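ABC transporter, substrate-binding protein (Clostridium perfringens, PDB 4EDP) probably binds a solute outside the cell and delivers it to an ABC transporter for import, as a bacterial extracellular solute-binding protein. Local coordinates at residues A[107-111]-A[112-116]; A[203-206]-A[207-210]; A[234-237]-A[238-242]; A[317-320]-A[321-325]. All blocks are in the same frame, centred on the assembly; numbering follows the deposited sequence. Where two conformers were deposited one is given.

Contact 1 of 4, residues A[107-111]-A[112-116]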
ATOM      1  N   ASP A 107      10.057 -15.389   9.961  1.00 18.29           N
ATOM      2  CA  ASP A 107      10.008 -15.549  11.401  1.00 19.95           C
ATOM      3  C   ASP A 107       9.035 -14.632  12.120  1.00 18.47           C
ATOM      4  O   ASP A 107       8.866 -13.471  11.728  1.00 18.17           O
ATOM      5  CB  ASP A 107      11.354 -15.154  12.034  1.00 21.09           C
ATOM      6  CG  ASP A 107      12.360 -16.271  12.098  1.00 24.95           C
ATOM      7  OD1 ASP A 107      12.067 -17.424  11.711  1.00 28.34           O
ATOM      8  OD2 ASP A 107      13.461 -15.971  12.605  1.00 29.31           O
ATOM      9  N   LYS A 108       8.389 -15.144  13.168  0.50 19.07           N
ATOM     10  CA  LYS A 108       7.540 -14.304  14.014  0.50 18.23           C
ATOM     11  C   LYS A 108       8.616 -13.514  14.774  0.50 17.70           C
ATOM     12  O   LYS A 108       9.527 -14.108  15.351  0.50 18.32           O
ATOM     13  CB  LYS A 108       6.663 -15.144  14.945  0.50 19.51           C
ATOM     14  CG  LYS A 108       5.653 -14.342  15.766  0.50 20.76           C
ATOM     15  CD  LYS A 108       4.915 -15.245  16.739  0.50 23.70           C
ATOM     16  CE  LYS A 108       3.902 -14.492  17.603  0.50 25.75           C
ATOM     17  NZ  LYS A 108       2.744 -13.989  16.825  0.50 25.58           N
ATOM     18  N   LEU A 109       8.524 -12.190  14.776  1.00 15.58           N
ATOM     19  CA  LEU A 109       9.586 -11.361  15.352  1.00 16.35           C
ATOM     20  C   LEU A 109       9.549 -11.033  16.828  1.00 17.65           C
ATOM     21  O   LEU A 109       8.487 -10.843  17.409  1.00 16.86           O
ATOM     22  CB  LEU A 109       9.668 -10.061  14.574  1.00 15.84           C
ATOM     23  CG  LEU A 109       9.908 -10.161  13.061  1.00 15.19           C
ATOM     24  CD1 LEU A 109      10.035  -8.741  12.483  1.00 16.25           C
ATOM     25  CD2 LEU A 109      11.163 -10.997  12.747  1.00 16.45           C
ATOM     26  N   ASP A 110      10.739 -10.975  17.413  1.00 17.49           N
ATOM     27  CA  ASP A 110      10.909 -10.597  18.805  1.00 18.08           C
ATOM     28  C   ASP A 110      11.069  -9.087  18.784  1.00 16.42           C
ATOM     29  O   ASP A 110      12.144  -8.568  18.522  1.00 17.28           O
ATOM     30  CB  ASP A 110      12.124 -11.280  19.401  1.00 19.95           C
ATOM     31  CG  ASP A 110      12.391 -10.862  20.824  1.00 20.75           C
ATOM     32  OD1 ASP A 110      11.654 -10.008  21.362  1.00 20.31           O
ATOM     33  OD2 ASP A 110      13.356 -11.397  21.403  1.00 21.94           O
ATOM     34  N   TYR A 111       9.977  -8.376  19.037  1.00 16.12           N
ATOM     35  CA  TYR A 111      10.009  -6.922  19.001  1.00 14.90           C
ATOM     36  C   TYR A 111      10.832  -6.270  20.115  1.00 15.74           C
ATOM     37  O   TYR A 111      11.038  -5.048  20.089  1.00 15.74           O
ATOM     38  CB  TYR A 111       8.585  -6.325  18.897  1.00 14.91           C
ATOM     39  CG  TYR A 111       8.069  -6.329  17.476  1.00 13.51           C
ATOM     40  CD1 TYR A 111       7.401  -7.424  16.950  1.00 14.16           C
ATOM     41  CD2 TYR A 111       8.332  -5.257  16.631  1.00 14.37           C
ATOM     42  CE1 TYR A 111       6.965  -7.428  15.632  1.00 13.55           C
ATOM     43  CE2 TYR A 111       7.895  -5.244  15.343  1.00 13.60           C
ATOM     44  CZ  TYR A 111       7.226  -6.330  14.832  1.00 14.69           C
ATOM     45  OH  TYR A 111       6.789  -6.272  13.516  1.00 12.32           O
ATOM     46  N   SER A 112      11.327  -7.056  21.066  1.00 15.86           N
ATOM     47  CA  SER A 112      12.188  -6.487  22.101  1.00 17.76           C
ATOM     48  C   SER A 112      13.519  -6.067  21.436  1.00 18.78           C
ATOM     49  O   SER A 112      14.285  -5.288  22.000  1.00 19.66           O
ATOM     50  CB  SER A 112      12.437  -7.465  23.255  1.00 19.00           C
ATOM     51  OG  SER A 112      13.272  -8.552  22.897  1.00 20.39           O
ATOM     52  N   LYS A 113      13.763  -6.581  20.230  1.00 17.04           N
ATOM     53  CA  LYS A 113      14.970  -6.274  19.450  1.00 19.38           C
ATOM     54  C   LYS A 113      14.748  -5.165  18.424  1.00 17.95           C
ATOM     55  O   LYS A 113      15.655  -4.817  17.657  1.00 18.64           O
ATOM     56  CB  LYS A 113      15.416  -7.540  18.710  1.00 20.12           C
ATOM     57  CG  LYS A 113      15.983  -8.625  19.595  1.00 25.09           C
ATOM     58  CD  LYS A 113      16.161  -9.920  18.782  1.00 31.59           C
ATOM     59  CE  LYS A 113      17.266 -10.785  19.306  1.00 38.30           C
ATOM     60  NZ  LYS A 113      18.587 -10.176  18.949  1.00 42.88           N
ATOM     61  N   ILE A 114      13.543  -4.606  18.402  1.00 16.59           N
ATOM     62  CA  ILE A 114      13.188  -3.558  17.443  1.00 16.44           C
ATOM     63  C   ILE A 114      12.536  -2.414  18.233  1.00 16.99           C
ATOM     64  O   ILE A 114      11.345  -2.116  18.063  1.00 15.09           O
ATOM     65  CB  ILE A 114      12.226  -4.112  16.364  1.00 16.35           C
ATOM     66  CG1 ILE A 114      12.747  -5.446  15.810  1.00 17.49           C
ATOM     67  CG2 ILE A 114      11.989  -3.071  15.227  1.00 16.84           C
ATOM     68  CD1 ILE A 114      11.861  -6.071  14.703  1.00 17.01           C
ATOM     69  N   PRO A 115      13.326  -1.725  19.064  1.00 18.21           N
ATOM     70  CA  PRO A 115      12.736  -0.671  19.892  1.00 19.35           C
ATOM     71  C   PRO A 115      12.093   0.465  19.114  1.00 18.72           C
ATOM     72  O   PRO A 115      11.115   1.049  19.595  1.00 18.67           O
ATOM     73  CB  PRO A 115      13.915  -0.180  20.737  1.00 20.89           C
ATOM     74  CG  PRO A 115      15.126  -0.578  19.947  1.00 20.79           C
ATOM     75  CD  PRO A 115      14.768  -1.872  19.318  1.00 19.37           C
ATOM     76  N   ASN A 116      12.571   0.727  17.894  1.00 17.61           N
ATOM     77  CA  ASN A 116      12.002   1.805  17.076  1.00 17.92           C
ATOM     78  C   ASN A 116      10.565   1.562  16.661  1.00 16.07           C
ATOM     79  O   ASN A 116       9.874   2.492  16.270  1.00 15.99           O
ATOM     80  CB  ASN A 116      12.895   2.136  15.870  1.00 17.33           C
ATOM     81  CG  ASN A 116      14.150   2.899  16.288  1.00 21.77           C
ATOM     82  OD1 ASN A 116      14.123   3.615  17.303  1.00 22.94           O
ATOM     83  ND2 ASN A 116      15.246   2.774  15.514  1.00 18.29           N
TER
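Asp110 and Ser112 meet in an Asx turn, where Asp110 OD1 accepts the Ser112 backbone N-H at 3.0 Å. The same oxygen takes a shorter bond from Ser112 OG, 2.7 Å away, so two donors grip Asp110 OD1. Both reach it from one face of the carboxylate and lie well out of its plane, the hydroxyl slightly less and on the syn side. Ser112 OG sits between its own N and carbonyl carbon (chi1 71°), which swings it back to the carboxylate beside its own N-H. Two successive 3-10 turns carry the chain onward: Lys113 N donates to Asp110 O at 3.1 Å, then Ile114 N donates to Tyr111 O, each nearly straight but from above the carbonyl plane. This loop joins helix 94-103 to helix 125-130 in a solute-binding protein, and Leu109 and Ile114 rest on Tyr280 of helix 276-286. From its buried position Ile114 turns back over the turn. Its CB lies 4.1 Å from Tyr111 CD2, at an oblique approach to the ring. CG1, anti to the carbonyl carbon (chi1 -48°), comes within 4.2 Å of Asp110 O. The straight step to CD1 then puts this methyl near both Tyr111 CD2 and CE2. The Tyr111 ring is anchored at its far end, where OH bonds Tyr132 O. Asp110 and Ser112 are exposed, whereas Leu109 and Ile114 are buried. At the tip of the isoleucine, CD1 meets the Leu109 methyl CD1 at 3.9 Å.

Contact 2 of 4, residues A[203-206]-A[207-210]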
ATOM      1  N   LYS A 203     -22.771  -6.945  -4.335  1.00 13.42           N
ATOM      2  CA  LYS A 203     -24.064  -6.474  -4.826  1.00 14.69           C
ATOM      3  C   LYS A 203     -24.008  -4.951  -4.990  1.00 14.57           C
ATOM      4  O   LYS A 203     -24.621  -4.407  -5.922  1.00 16.28           O
ATOM      5  CB  LYS A 203     -25.218  -6.879  -3.907  1.00 15.39           C
ATOM      6  CG  LYS A 203     -25.535  -8.370  -3.885  1.00 18.12           C
ATOM      7  CD  LYS A 203     -26.004  -8.896  -5.239  1.00 24.09           C
ATOM      8  CE  LYS A 203     -26.442 -10.358  -5.133  1.00 29.53           C
ATOM      9  NZ  LYS A 203     -26.967 -10.894  -6.427  1.00 35.44           N
ATOM     10  N   GLU A 204     -23.284  -4.257  -4.105  1.00 13.59           N
ATOM     11  CA  GLU A 204     -23.133  -2.798  -4.239  1.00 13.36           C
ATOM     12  C   GLU A 204     -22.244  -2.483  -5.444  1.00 12.61           C
ATOM     13  O   GLU A 204     -22.468  -1.496  -6.139  1.00 12.66           O
ATOM     14  CB  GLU A 204     -22.595  -2.139  -2.976  1.00 13.55           C
ATOM     15  CG  GLU A 204     -23.560  -2.149  -1.809  1.00 16.03           C
ATOM     16  CD  GLU A 204     -24.799  -1.273  -2.035  1.00 23.83           C
ATOM     17  OE1 GLU A 204     -24.841  -0.464  -2.982  1.00 24.99           O
ATOM     18  OE2 GLU A 204     -25.733  -1.384  -1.238  1.00 32.74           O
ATOM     19  N   LEU A 205     -21.247  -3.310  -5.696  1.00 13.05           N
ATOM     20  CA  LEU A 205     -20.394  -3.112  -6.879  1.00 13.50           C
ATOM     21  C   LEU A 205     -21.223  -3.278  -8.163  1.00 15.02           C
ATOM     22  O   LEU A 205     -20.999  -2.546  -9.137  1.00 14.02           O
ATOM     23  CB  LEU A 205     -19.170  -4.018  -6.848  1.00 13.04           C
ATOM     24  CG  LEU A 205     -18.124  -3.649  -5.780  1.00 13.25           C
ATOM     25  CD1 LEU A 205     -17.084  -4.727  -5.650  1.00 14.39           C
ATOM     26  CD2 LEU A 205     -17.449  -2.297  -6.122  1.00 15.37           C
ATOM     27  N   GLU A 206     -22.158  -4.232  -8.189  1.00 14.77           N
ATOM     28  CA  GLU A 206     -23.043  -4.368  -9.354  1.00 16.48           C
ATOM     29  C   GLU A 206     -23.797  -3.061  -9.559  1.00 16.00           C
ATOM     30  O   GLU A 206     -23.963  -2.584 -10.702  1.00 15.87           O
ATOM     31  CB  GLU A 206     -24.104  -5.482  -9.181  1.00 18.60           C
ATOM     32  CG  GLU A 206     -23.587  -6.854  -9.116  1.00 21.72           C
ATOM     33  CD  GLU A 206     -24.707  -7.899  -9.036  1.00 28.42           C
ATOM     34  OE1 GLU A 206     -25.879  -7.543  -8.764  1.00 27.08           O
ATOM     35  OE2 GLU A 206     -24.400  -9.083  -9.256  1.00 35.51           O
ATOM     36  N   ALA A 207     -24.277  -2.490  -8.453  1.00 14.86           N
ATOM     37  CA  ALA A 207     -25.035  -1.251  -8.505  1.00 14.82           C
ATOM     38  C   ALA A 207     -24.195  -0.070  -8.989  1.00 14.05           C
ATOM     39  O   ALA A 207     -24.736   0.902  -9.515  1.00 13.98           O
ATOM     40  CB  ALA A 207     -25.667  -0.936  -7.148  1.00 13.75           C
ATOM     41  N   LEU A 208     -22.881  -0.142  -8.815  1.00 11.28           N
ATOM     42  CA  LEU A 208     -22.003   0.956  -9.242  1.00 12.27           C
ATOM     43  C   LEU A 208     -21.681   0.915 -10.746  1.00 12.59           C
ATOM     44  O   LEU A 208     -21.222   1.914 -11.314  1.00 12.94           O
ATOM     45  CB  LEU A 208     -20.691   0.861  -8.467  1.00 11.74           C
ATOM     46  CG  LEU A 208     -19.654   1.955  -8.632  1.00 11.35           C
ATOM     47  CD1 LEU A 208     -20.234   3.307  -8.143  1.00 12.01           C
ATOM     48  CD2 LEU A 208     -18.397   1.582  -7.840  1.00 10.70           C
ATOM     49  N   LYS A 209     -21.934  -0.227 -11.377  1.00 12.92           N
ATOM     50  CA  LYS A 209     -21.598  -0.444 -12.795  1.00 14.44           C
ATOM     51  C   LYS A 209     -21.924   0.672 -13.777  1.00 13.77           C
ATOM     52  O   LYS A 209     -21.099   0.971 -14.623  1.00 15.09           O
ATOM     53  CB  LYS A 209     -22.170  -1.748 -13.335  1.00 16.06           C
ATOM     54  CG  LYS A 209     -21.591  -3.036 -12.737  1.00 21.18           C
ATOM     55  CD  LYS A 209     -22.360  -4.282 -13.225  1.00 25.69           C
ATOM     56  CE  LYS A 209     -22.311  -4.470 -14.742  1.00 29.47           C
ATOM     57  NZ  LYS A 209     -20.914  -4.631 -15.276  1.00 34.17           N
ATOM     58  N   PRO A 210     -23.130   1.262 -13.712  1.00 12.90           N
ATOM     59  CA  PRO A 210     -23.415   2.330 -14.680  1.00 12.24           C
ATOM     60  C   PRO A 210     -22.481   3.522 -14.651  1.00 11.80           C
ATOM     61  O   PRO A 210     -22.362   4.233 -15.663  1.00 13.35           O
ATOM     62  CB  PRO A 210     -24.835   2.774 -14.319  1.00 12.95           C
ATOM     63  CG  PRO A 210     -25.441   1.592 -13.671  1.00 13.26           C
ATOM     64  CD  PRO A 210     -24.310   0.920 -12.909  1.00 13.47           C
TER
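Near the C-terminal end of helix 199-208, Glu206 O accepts Lys209 N where the bonding shifts from four-residue to three-residue steps. Ala207 N still gives an ordinary helical bond to Lys203 O (3.2 Å, 152°). Leu208 N divides itself between Glu204 O at 3.0 Å and Leu205 O at 3.1 Å, both bent and weak. Lys209 N reaches Leu205 O only weakly, and makes its straighter bond (150°) to Glu206 O at 3.2 Å, from above the carbonyl plane. Side-chain carbons of Lys209 lie against the same oxygen, with CG 3.2 Å from Glu206 O; beyond it the chain bends at its two outer torsions and carries NZ off to Ile349 O. Leu205 and Leu208 form the buried side: their CD2 methyls approach to 4.3 Å, Leu205 resting on Trp346 and Met350 of helix 332-350 and Leu208 on Met181 of helix 178-189. Glu204 O also accepts from Trp160 NE1, and the Glu204 carboxylate is paired with Lys188. Pro210, whose ring nitrogen carries no hydrogen, cannot donate a four-residue bond to Glu206 O, and Glu206 O takes Lys209 N instead, consistent with a shift to three-residue bonding here.

Contact 3 of 4, residues A[234-237]-A[238-242]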
ATOM      1  N   ALA A 234     -12.021   9.506  -9.841  1.00 12.39           N
ATOM      2  CA  ALA A 234     -11.369   8.203  -9.746  1.00 13.06           C
ATOM      3  C   ALA A 234     -10.947   7.889  -8.319  1.00 13.71           C
ATOM      4  O   ALA A 234     -10.512   8.782  -7.578  1.00 12.96           O
ATOM      5  CB  ALA A 234     -10.126   8.113 -10.678  1.00 13.07           C
ATOM      6  N   VAL A 235     -11.108   6.638  -7.912  1.00 12.66           N
ATOM      7  CA  VAL A 235     -10.584   6.203  -6.622  1.00 11.94           C
ATOM      8  C   VAL A 235      -9.124   5.918  -6.967  1.00 12.82           C
ATOM      9  O   VAL A 235      -8.844   5.074  -7.817  1.00 14.13           O
ATOM     10  CB  VAL A 235     -11.279   4.947  -6.088  1.00 12.80           C
ATOM     11  CG1 VAL A 235     -10.546   4.403  -4.873  1.00 12.31           C
ATOM     12  CG2 VAL A 235     -12.743   5.229  -5.793  1.00 12.63           C
ATOM     13  N   ALA A 236      -8.199   6.620  -6.331  1.00 11.91           N
ATOM     14  CA  ALA A 236      -6.800   6.502  -6.686  1.00 12.65           C
ATOM     15  C   ALA A 236      -5.852   6.815  -5.534  1.00 11.12           C
ATOM     16  O   ALA A 236      -6.197   7.512  -4.591  1.00 13.11           O
ATOM     17  CB  ALA A 236      -6.516   7.450  -7.824  1.00 13.89           C
ATOM     18  N   SER A 237      -4.627   6.332  -5.674  1.00 12.51           N
ATOM     19  CA  SER A 237      -3.605   6.522  -4.669  1.00 12.66           C
ATOM     20  C   SER A 237      -3.079   7.944  -4.603  1.00 13.21           C
ATOM     21  O   SER A 237      -3.240   8.741  -5.536  1.00 14.08           O
ATOM     22  CB  SER A 237      -2.430   5.598  -4.984  1.00 13.85           C
ATOM     23  OG  SER A 237      -1.758   6.022  -6.177  1.00 15.24           O
ATOM     24  N   ASP A 238      -2.432   8.244  -3.483  1.00 12.45           N
ATOM     25  CA  ASP A 238      -1.754   9.501  -3.270  1.00 14.06           C
ATOM     26  C   ASP A 238      -0.746   9.752  -4.400  1.00 14.56           C
ATOM     27  O   ASP A 238      -0.664  10.869  -4.932  1.00 14.12           O
ATOM     28  CB  ASP A 238      -1.073   9.508  -1.891  1.00 13.87           C
ATOM     29  CG  ASP A 238      -0.334   8.189  -1.555  1.00 18.00           C
ATOM     30  OD1 ASP A 238      -0.090   7.331  -2.434  1.00 20.45           O
ATOM     31  OD2 ASP A 238       0.024   8.030  -0.372  1.00 22.72           O
ATOM     32  N   PHE A 239      -0.023   8.711  -4.803  1.00 14.76           N
ATOM     33  CA  PHE A 239       0.947   8.848  -5.906  1.00 16.47           C
ATOM     34  C   PHE A 239       0.248   9.270  -7.218  1.00 16.39           C
ATOM     35  O   PHE A 239       0.720  10.168  -7.950  1.00 17.46           O
ATOM     36  CB  PHE A 239       1.740   7.549  -6.124  1.00 18.45           C
ATOM     37  CG  PHE A 239       2.707   7.633  -7.282  1.00 24.41           C
ATOM     38  CD1 PHE A 239       3.964   8.191  -7.114  1.00 29.56           C
ATOM     39  CD2 PHE A 239       2.344   7.193  -8.549  1.00 28.99           C
ATOM     40  CE1 PHE A 239       4.842   8.301  -8.191  1.00 31.91           C
ATOM     41  CE2 PHE A 239       3.216   7.291  -9.615  1.00 31.08           C
ATOM     42  CZ  PHE A 239       4.467   7.844  -9.438  1.00 32.13           C
ATOM     43  N   ALA A 240      -0.882   8.629  -7.497  1.00 14.93           N
ATOM     44  CA  ALA A 240      -1.696   8.877  -8.693  1.00 15.67           C
ATOM     45  C   ALA A 240      -2.261  10.303  -8.694  1.00 16.19           C
ATOM     46  O   ALA A 240      -2.309  10.956  -9.752  1.00 16.75           O
ATOM     47  CB  ALA A 240      -2.818   7.841  -8.803  1.00 15.97           C
ATOM     48  N   PHE A 241      -2.672  10.814  -7.531  1.00 16.16           N
ATOM     49  CA  PHE A 241      -3.157  12.201  -7.478  1.00 16.55           C
ATOM     50  C   PHE A 241      -2.047  13.142  -7.968  1.00 17.30           C
ATOM     51  O   PHE A 241      -2.283  14.111  -8.709  1.00 17.45           O
ATOM     52  CB  PHE A 241      -3.644  12.594  -6.084  1.00 16.34           C
ATOM     53  CG  PHE A 241      -4.039  14.039  -5.985  1.00 15.94           C
ATOM     54  CD1 PHE A 241      -5.117  14.510  -6.681  1.00 16.34           C
ATOM     55  CD2 PHE A 241      -3.354  14.920  -5.164  1.00 19.94           C
ATOM     56  CE1 PHE A 241      -5.494  15.842  -6.613  1.00 17.36           C
ATOM     57  CE2 PHE A 241      -3.726  16.254  -5.092  1.00 19.12           C
ATOM     58  CZ  PHE A 241      -4.789  16.712  -5.818  1.00 18.82           C
ATOM     59  N   GLY A 242      -0.819  12.861  -7.567  1.00 18.39           N
ATOM     60  CA  GLY A 242       0.302  13.685  -8.034  1.00 19.70           C
ATOM     61  C   GLY A 242       0.472  13.664  -9.550  1.00 20.68           C
ATOM     62  O   GLY A 242       0.667  14.714 -10.194  1.00 21.90           O
TER
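Asp238 follows directly on Ser237, the N-cap residue at a strand-to-helix junction where strand 233-237 gives way to helix 238-247; the short axes turn by 106°. Asp238 brings OD1 to the next amide, Phe239 N, at 2.7 Å; OD1 accepts on its anti side and also lies 3.9 Å from Ser237 CB. The other oxygen, OD2, bonds Thr319 OG1. Of the Phe239 side chain, CB alone comes near the cap, 3.8 Å from Ser237 OG, while the ring leads off along the helix. The Ala240 N-H is capped by Ser237 OG at 3.1 Å (157°), and the Ala240 CB lies 3.4 Å from the same oxygen. Ser237 OG is brought to the Ala240 amide by standing between its backbone N and carbonyl carbon, chi1 69°. The Ala240 methyl also touches Ala236 CB at 3.8 Å, closing the inner corner between strand and helix beside Leu222 and Ser219 of the neighbouring helix 219-227. One step on, the Phe241 side chain reaches Val144 of the adjacent strand 135-145. Phe241 N donates to Ser237 O, 2.9 Å away and almost in line with the C=O bond.

Contact 4 of 4, residues A[317-320]-A[321-325]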
ATOM      1  N   ASN A 317       2.351  14.976  -2.031  1.00 33.28           N
ATOM      2  CA  ASN A 317       2.056  13.668  -2.616  1.00 31.27           C
ATOM      3  C   ASN A 317       2.306  12.475  -1.680  1.00 28.89           C
ATOM      4  O   ASN A 317       2.160  11.323  -2.075  1.00 28.42           O
ATOM      5  CB  ASN A 317       2.758  13.499  -3.957  1.00 32.60           C
ATOM      6  CG  ASN A 317       2.331  14.553  -4.966  1.00 35.37           C
ATOM      7  OD1 ASN A 317       1.192  15.043  -4.941  1.00 34.55           O
ATOM      8  ND2 ASN A 317       3.241  14.901  -5.861  1.00 38.20           N
ATOM      9  N   LEU A 318       2.693  12.747  -0.443  1.00 26.68           N
ATOM     10  CA  LEU A 318       2.840  11.665   0.518  1.00 23.86           C
ATOM     11  C   LEU A 318       1.565  11.621   1.320  1.00 22.09           C
ATOM     12  O   LEU A 318       0.738  12.541   1.244  1.00 23.63           O
ATOM     13  CB  LEU A 318       3.999  11.926   1.485  1.00 22.61           C
ATOM     14  CG  LEU A 318       5.382  11.936   0.858  1.00 24.06           C
ATOM     15  CD1 LEU A 318       6.421  12.032   1.960  1.00 25.47           C
ATOM     16  CD2 LEU A 318       5.591  10.691   0.038  1.00 26.16           C
ATOM     17  N   THR A 319       1.394  10.552   2.086  1.00 18.99           N
ATOM     18  CA  THR A 319       0.267  10.457   2.995  1.00 19.03           C
ATOM     19  C   THR A 319       0.849  10.763   4.374  1.00 18.79           C
ATOM     20  O   THR A 319       1.654   9.998   4.904  1.00 18.26           O
ATOM     21  CB  THR A 319      -0.411   9.099   2.934  1.00 19.17           C
ATOM     22  OG1 THR A 319      -1.135   9.021   1.691  1.00 20.44           O
ATOM     23  CG2 THR A 319      -1.374   8.947   4.124  1.00 19.77           C
ATOM     24  N   TYR A 320       0.426  11.883   4.949  1.00 17.77           N
ATOM     25  CA  TYR A 320       1.026  12.365   6.184  1.00 18.72           C
ATOM     26  C   TYR A 320       0.053  13.226   6.934  1.00 19.33           C
ATOM     27  O   TYR A 320      -0.621  14.084   6.339  1.00 20.00           O
ATOM     28  CB  TYR A 320       2.220  13.231   5.776  1.00 21.10           C
ATOM     29  CG  TYR A 320       3.032  13.818   6.899  1.00 23.97           C
ATOM     30  CD1 TYR A 320       3.938  13.036   7.590  1.00 28.00           C
ATOM     31  CD2 TYR A 320       2.917  15.151   7.246  1.00 28.96           C
ATOM     32  CE1 TYR A 320       4.700  13.568   8.608  1.00 32.41           C
ATOM     33  CE2 TYR A 320       3.678  15.692   8.268  1.00 32.81           C
ATOM     34  CZ  TYR A 320       4.568  14.894   8.935  1.00 33.81           C
ATOM     35  OH  TYR A 320       5.335  15.403   9.954  1.00 42.58           O
ATOM     36  N   GLY A 321      -0.036  13.004   8.231  1.00 19.27           N
ATOM     37  CA  GLY A 321      -0.886  13.845   9.069  1.00 20.54           C
ATOM     38  C   GLY A 321      -2.185  13.241   9.527  1.00 18.81           C
ATOM     39  O   GLY A 321      -2.339  12.019   9.557  1.00 16.98           O
ATOM     40  N   PRO A 322      -3.144  14.102   9.859  1.00 19.02           N
ATOM     41  CA  PRO A 322      -4.439  13.687  10.356  1.00 19.71           C
ATOM     42  C   PRO A 322      -5.131  12.620   9.533  1.00 18.78           C
ATOM     43  O   PRO A 322      -5.868  11.796  10.092  1.00 19.04           O
ATOM     44  CB  PRO A 322      -5.245  14.997  10.359  1.00 21.84           C
ATOM     45  CG  PRO A 322      -4.237  16.032  10.569  1.00 22.04           C
ATOM     46  CD  PRO A 322      -3.025  15.571   9.818  1.00 21.14           C
ATOM     47  N   VAL A 323      -4.880  12.603   8.226  0.50 17.88           N
ATOM     48  CA  VAL A 323      -5.502  11.618   7.353  0.50 17.11           C
ATOM     49  C   VAL A 323      -5.230  10.200   7.842  0.50 16.78           C
ATOM     50  O   VAL A 323      -6.108   9.339   7.774  0.50 16.08           O
ATOM     51  CB  VAL A 323      -5.001  11.738   5.898  0.50 16.91           C
ATOM     52  CG1 VAL A 323      -3.517  11.348   5.802  0.50 14.95           C
ATOM     53  CG2 VAL A 323      -5.824  10.853   4.976  0.50 17.61           C
ATOM     54  N   VAL A 324      -4.016   9.962   8.338  1.00 17.34           N
ATOM     55  CA  VAL A 324      -3.620   8.637   8.809  1.00 17.56           C
ATOM     56  C   VAL A 324      -4.406   8.228  10.052  1.00 18.40           C
ATOM     57  O   VAL A 324      -4.836   7.090  10.144  1.00 19.44           O
ATOM     58  CB  VAL A 324      -2.100   8.557   9.123  1.00 17.80           C
ATOM     59  CG1 VAL A 324      -1.751   7.195   9.738  1.00 19.17           C
ATOM     60  CG2 VAL A 324      -1.287   8.814   7.845  1.00 19.21           C
ATOM     61  N   ASP A 325      -4.598   9.163  10.977  1.00 19.52           N
ATOM     62  CA  ASP A 325      -5.296   8.914  12.260  1.00 22.03           C
ATOM     63  C   ASP A 325      -6.726   8.372  12.086  1.00 20.28           C
ATOM     64  O   ASP A 325      -7.218   7.587  12.920  1.00 18.68           O
ATOM     65  CB  ASP A 325      -5.408  10.207  13.091  1.00 24.70           C
ATOM     66  CG  ASP A 325      -4.079  10.982  13.235  1.00 29.84           C
ATOM     67  OD1 ASP A 325      -3.002  10.477  12.846  1.00 36.39           O
ATOM     68  OD2 ASP A 325      -4.133  12.136  13.729  1.00 34.85           O
TER
HETATM   69  O   HOH W   1      -3.341  14.611   6.677  1.00 16.54           O
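Thr319 points its methyl CG2 at the start of the short helix 322-325, against Val323 and Val324. At chi1 -73° the threonine keeps CG2 anti to its backbone N and leaves OG1 beside that N, hydrogen-bonded with Ser140 OG and Asp238 OD2, which separates its apolar branch from its polar one. On the valine side, CG2 of Val324 lies 3.7 Å from Thr319 CG2. This branch is the one beside the Val324 backbone N, since CG1 occupies the anti place (chi1 175°), and the two side chains meet at a slant. Val323 was modelled in two conformers; in the one described, CG1 stands between N and the carbonyl carbon, meets Thr319 CG2 at 3.6 Å across about a right angle, and comes within 4.0 Å of Tyr320 O, so this contact is less certain. The motif is a loop leading into a short, weakly bonded helix of the solute-binding protein, with a water at the junction: it donates to Tyr320 O at 2.8 Å and accepts from Val323 N at 3.0 Å, so an amide of the helix start is tied to the preceding loop through solvent. Gly321, at a positive phi of 105°, makes the corner, and its carbonyl O accepts Val324 N at 2.9 Å. The Tyr320 side chain leaves its backbone on the side opposite that of Thr319, with the ring base 3.4 Å from Gly321 N (measured from Tyr320 CG) and OH extended to a weak bond with Val308 O. Beside the valines, Thr260 touches Val323 and Asn121 touches Val324.

Overall arrangement
The four contacts follow one another along the chain, each closing before the next opens. Contacts 1 and 2 lie far out on opposite sides of the chain's centre, their own centres 43 Å apart: one in a loop packed against helix 276-286, the other near the end of helix 199-208. Contacts 3 and 4 lie nearer the middle, 13 Å apart between centres, and touch, chiefly through a probable hydrogen bond between Asp238 OD2 and Thr319 OG1 (2.6 Å). Contact 3 belongs to the mixed sheet through strand 233-237, which pairs with strands 135-145 and 168-171; contact 4 is at the loop entering helix 322-325. The distribution is consistent with the two-lobed periplasmic-binding-protein fold, contacts 1 and 2 probably falling in different lobes.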